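Local structure of GAF (Saccharomyces cerevisiae, 1F5M) at the interface of chains A and B. The protein reduces the R-enantiomer of free methionine sulfoxide to methionine, with a thioredoxin dithiol as reductant, and helps protect yeast against oxidative stress. Numbering follows the deposited sequence. Chains: chain A/B, GAF.

Contact 1: the interface of chains A and B. Residues chain A 81-82, 92; chain B 39, 41, 44.
Strand 79-85 of chain A, through A:Ile81 and A:Leu82, and the loop residue A:Gln92 meet the start of helix 42-59 of chain B and the loop that leads into it. The side chains of A:Ile81 and B:Asn41 approach from opposite directions, and the isoleucine's delta-methyl CD1 lies 3.5 Å from CB of B:Asn41. Its CG1 runs anti to the backbone N (chi1 174°), which directs the longer branch, rather than CG2, at the asparagine. The amide of B:Asn41 has a second task within its own chain: its OD1 accepts a hydrogen bond from B:Cys44 N at 2.9 Å, with the donor in the carbonyl plane. This is the pattern of a helix N-cap, and it fixes the rotation of the amide that the isoleucine packs against. The same oxygen is tied to chain A through a water, which stands 3.1 Å from B:Asn41 OD1 and 2.7 Å from the backbone O of A:Leu82. B:Cys44 fits between two residues of chain A: its CB is 3.8 Å from CB of A:Leu82, whereas its thiol sulfur SG sits 3.6 Å from CB of A:Gln92. The side chains of A:Gln92 and B:Gln39 cross at about a right angle, their amide planes 31° apart. Here NE2 of B:Gln39 touches the aliphatic part of A:Gln92, 3.4 Å from CB, and the closest approach of this pair is amide nitrogen against methylenes. The patch hides 167 Å² and joins strand 79-85 and the loop before strand 93-95 of one subunit to the N-terminal end of helix 42-59 in the other.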
loop_
_atom_site.group_PDB
_atom_site.type_symbol
_atom_site.label_atom_id
_atom_site.label_comp_id
_atom_site.label_asym_id
_atom_site.label_seq_id
_atom_site.Cartn_x
_atom_site.Cartn_y
_atom_site.Cartn_z
ATOM N N ILE A 81 -10.940 3.386 -8.640
ATOM C CA ILE A 81 -9.584 3.041 -9.106
ATOM C C ILE A 81 -8.738 2.620 -7.861
ATOM O O ILE A 81 -8.798 3.272 -6.797
ATOM C CB ILE A 81 -8.901 4.222 -9.811
ATOM C CG1 ILE A 81 -7.460 3.868 -10.143
ATOM C CG2 ILE A 81 -8.819 5.388 -8.900
ATOM C CD1 ILE A 81 -7.207 3.702 -11.604
ATOM N N LEU A 82 -7.974 1.534 -8.019
ATOM C CA LEU A 82 -7.118 0.942 -6.976
ATOM C C LEU A 82 -6.306 2.018 -6.253
ATOM O O LEU A 82 -5.754 2.892 -6.903
ATOM C CB LEU A 82 -6.142 -0.065 -7.607
ATOM C CG LEU A 82 -5.790 -1.379 -6.870
ATOM C CD1 LEU A 82 -4.327 -1.780 -7.238
ATOM C CD2 LEU A 82 -5.946 -1.279 -5.385
ATOM N N GLN A 92 -7.449 -3.494 -10.780
ATOM C CA GLN A 92 -7.153 -2.081 -10.984
ATOM C C GLN A 92 -8.316 -1.108 -10.986
ATOM O O GLN A 92 -8.162 0.055 -10.592
ATOM C CB GLN A 92 -6.372 -1.900 -12.284
ATOM C CG GLN A 92 -5.138 -2.776 -12.333
ATOM C CD GLN A 92 -5.376 -4.091 -13.063
ATOM O OE1 GLN A 92 -6.481 -4.648 -13.050
ATOM N NE2 GLN A 92 -4.317 -4.602 -13.712
ATOM N N GLN B 39 -3.722 1.309 -17.426
ATOM C CA GLN B 39 -3.985 2.666 -16.940
ATOM C C GLN B 39 -2.700 3.344 -16.539
ATOM O O GLN B 39 -1.718 2.676 -16.191
ATOM C CB GLN B 39 -4.992 2.688 -15.762
ATOM C CG GLN B 39 -4.601 1.895 -14.493
ATOM C CD GLN B 39 -4.332 0.431 -14.775
ATOM O OE1 GLN B 39 -3.180 -0.036 -14.687
ATOM N NE2 GLN B 39 -5.372 -0.311 -15.119
ATOM N N ASN B 41 -2.795 5.672 -14.188
ATOM C CA ASN B 41 -2.967 6.097 -12.798
ATOM C C ASN B 41 -1.792 5.634 -11.934
ATOM O O ASN B 41 -1.577 4.420 -11.718
ATOM C CB ASN B 41 -4.288 5.580 -12.213
ATOM C CG ASN B 41 -4.559 6.175 -10.848
ATOM O OD1 ASN B 41 -4.057 5.693 -9.827
ATOM N ND2 ASN B 41 -5.320 7.268 -10.827
ATOM N N CYS B 44 -2.585 3.489 -8.532
ATOM C CA CYS B 44 -2.932 2.105 -8.785
ATOM C C CYS B 44 -1.693 1.282 -9.135
ATOM O O CYS B 44 -1.496 0.159 -8.628
ATOM C CB CYS B 44 -3.940 2.055 -9.936
ATOM S SG CYS B 44 -4.076 0.513 -10.835
HETATM O O HOH W 1 -5.988 5.514 -7.351
#

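Contact 2: the interface of chains A and B. Residues chain A 9, 35, 48; chain B 82, 89-92.
The cysteine-bearing loop of chain B, residues 89-92, docks here against the N-terminal helices of chain A. B:Cys91 forms a disulfide with B:Cys125, a bond that in this thioredoxin-dependent reductase probably belongs to the redox chemistry, so the subunit contact lies beside the redox cysteines. A:Asn48, on helix 42-59, reads the backbone of B:Ala90 with both ends of its amide. Its OD1 accepts from B:Ala90 N at 2.9 Å, the donor tilted 23° from the carbonyl plane, while its ND2 gives a nearly straight bond to B:Ala90 O, also 2.9 Å. This pairing fixes which way round the amide lies, and CD1 of B:Leu82 packs 3.5 Å from the same ND2. B:Gln92 bridges two further elements of chain A. Its NE2 donates to the backbone O of A:Leu35, near the end of helix 21-36, at 2.8 Å, in the carbonyl plane and on a lone pair. Its OE1 accepts from A:His9 NE2 at 2.9 Å, a more bent bond with the donor above the amide plane. The chain bends at chi2 (97°), bringing the amide into position between these two partners, with its plane 87° from that of the imidazole. Were B:Gln92 an alanine, A:Leu35 O and A:His9 NE2 would probably lose these partners, and the imidazole would be likely to turn more easily. One face of that ring rests on B:Cys91, whose CA lies 3.6 Å from the ring centroid in a CH-pi contact. A:Leu35 and B:Val89 reach toward each other tip to tip, CD2 of the leucine 3.6 Å from CG1 of the valine. With 226 Å² hidden, the patch lies where the 3-10 helix 9-13 and helices 21-36 and 42-59 of one subunit receive the loop just ahead of strand 93-95 of the other.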
loop_
_atom_site.group_PDB
_atom_site.type_symbol
_atom_site.label_atom_id
_atom_site.label_comp_id
_atom_site.label_asym_id
_atom_site.label_seq_id
_atom_site.Cartn_x
_atom_site.Cartn_y
_atom_site.Cartn_z
ATOM N N HIS A 9 7.518 5.932 13.767
ATOM C CA HIS A 9 6.202 5.769 13.113
ATOM C C HIS A 9 5.691 4.343 13.184
ATOM O O HIS A 9 4.498 4.112 13.438
ATOM C CB HIS A 9 6.262 6.142 11.631
ATOM C CG HIS A 9 6.375 7.614 11.383
ATOM N ND1 HIS A 9 7.491 8.344 11.741
ATOM C CD2 HIS A 9 5.502 8.499 10.850
ATOM C CE1 HIS A 9 7.297 9.616 11.436
ATOM N NE2 HIS A 9 6.098 9.737 10.897
ATOM N N LEU A 35 -1.384 10.430 12.796
ATOM C CA LEU A 35 -0.597 10.372 11.571
ATOM C C LEU A 35 -1.070 11.247 10.435
ATOM O O LEU A 35 -0.250 11.657 9.642
ATOM C CB LEU A 35 -0.485 8.937 11.062
ATOM C CG LEU A 35 0.281 8.031 12.044
ATOM C CD1 LEU A 35 -0.230 6.609 11.978
ATOM C CD2 LEU A 35 1.788 8.113 11.697
ATOM N N ASN A 48 -0.793 4.930 5.012
ATOM C CA ASN A 48 -0.561 4.622 6.439
ATOM C C ASN A 48 -1.830 3.995 7.020
ATOM O O ASN A 48 -1.780 3.062 7.858
ATOM C CB ASN A 48 -0.127 5.909 7.206
ATOM C CG ASN A 48 1.413 6.067 7.227
ATOM O OD1 ASN A 48 2.128 5.080 7.060
ATOM N ND2 ASN A 48 1.913 7.277 7.469
ATOM N N LEU B 82 4.924 10.508 1.087
ATOM C CA LEU B 82 4.667 9.063 1.237
ATOM C C LEU B 82 3.621 8.564 0.224
ATOM O O LEU B 82 2.526 9.146 0.130
ATOM C CB LEU B 82 4.125 8.780 2.644
ATOM C CG LEU B 82 4.452 7.446 3.350
ATOM C CD1 LEU B 82 3.313 7.067 4.268
ATOM C CD2 LEU B 82 4.767 6.376 2.405
ATOM N N VAL B 89 3.532 1.382 9.265
ATOM C CA VAL B 89 3.344 2.838 9.128
ATOM C C VAL B 89 4.727 3.555 9.006
ATOM O O VAL B 89 5.696 3.202 9.675
ATOM C CB VAL B 89 2.494 3.328 10.345
ATOM C CG1 VAL B 89 2.557 4.831 10.513
ATOM C CG2 VAL B 89 1.002 2.891 10.105
ATOM N N ALA B 90 4.786 4.570 8.142
ATOM C CA ALA B 90 6.017 5.265 7.823
ATOM C C ALA B 90 5.905 6.787 7.792
ATOM O O ALA B 90 4.794 7.339 7.801
ATOM C CB ALA B 90 6.499 4.783 6.461
ATOM N N CYS B 91 7.075 7.427 7.715
ATOM C CA CYS B 91 7.207 8.879 7.680
ATOM C C CYS B 91 6.444 9.430 6.460
ATOM O O CYS B 91 6.495 8.858 5.365
ATOM C CB CYS B 91 8.697 9.255 7.608
ATOM S SG CYS B 91 9.867 8.279 8.631
ATOM N N GLN B 92 5.726 10.530 6.666
ATOM C CA GLN B 92 4.894 11.160 5.645
ATOM C C GLN B 92 5.597 12.047 4.623
ATOM O O GLN B 92 5.143 12.198 3.471
ATOM C CB GLN B 92 3.787 11.977 6.339
ATOM C CG GLN B 92 2.991 11.189 7.367
ATOM C CD GLN B 92 3.480 11.384 8.785
ATOM O OE1 GLN B 92 4.701 11.461 9.044
ATOM N NE2 GLN B 92 2.528 11.471 9.731
#

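About 22 Å separates the C-alpha centres of contact 1 and contact 2, two patches of one two-fold symmetric interface. Both pair helix 42-59 of one chain with strand 79-85 and the loop before strand 93-95 of its mate, with the chains exchanged. Leu82 and Gln92 take part in each, supplied by chain A in contact 1 and by chain B in contact 2. Because each patch has a twin, the helix is engaged at its start and again at Asn48 in both subunits. This reciprocal packing, with direct hydrogen bonds in contact 2 and a water bridge in contact 1, suggests a dimer, although the structure alone does not prove one in the cell.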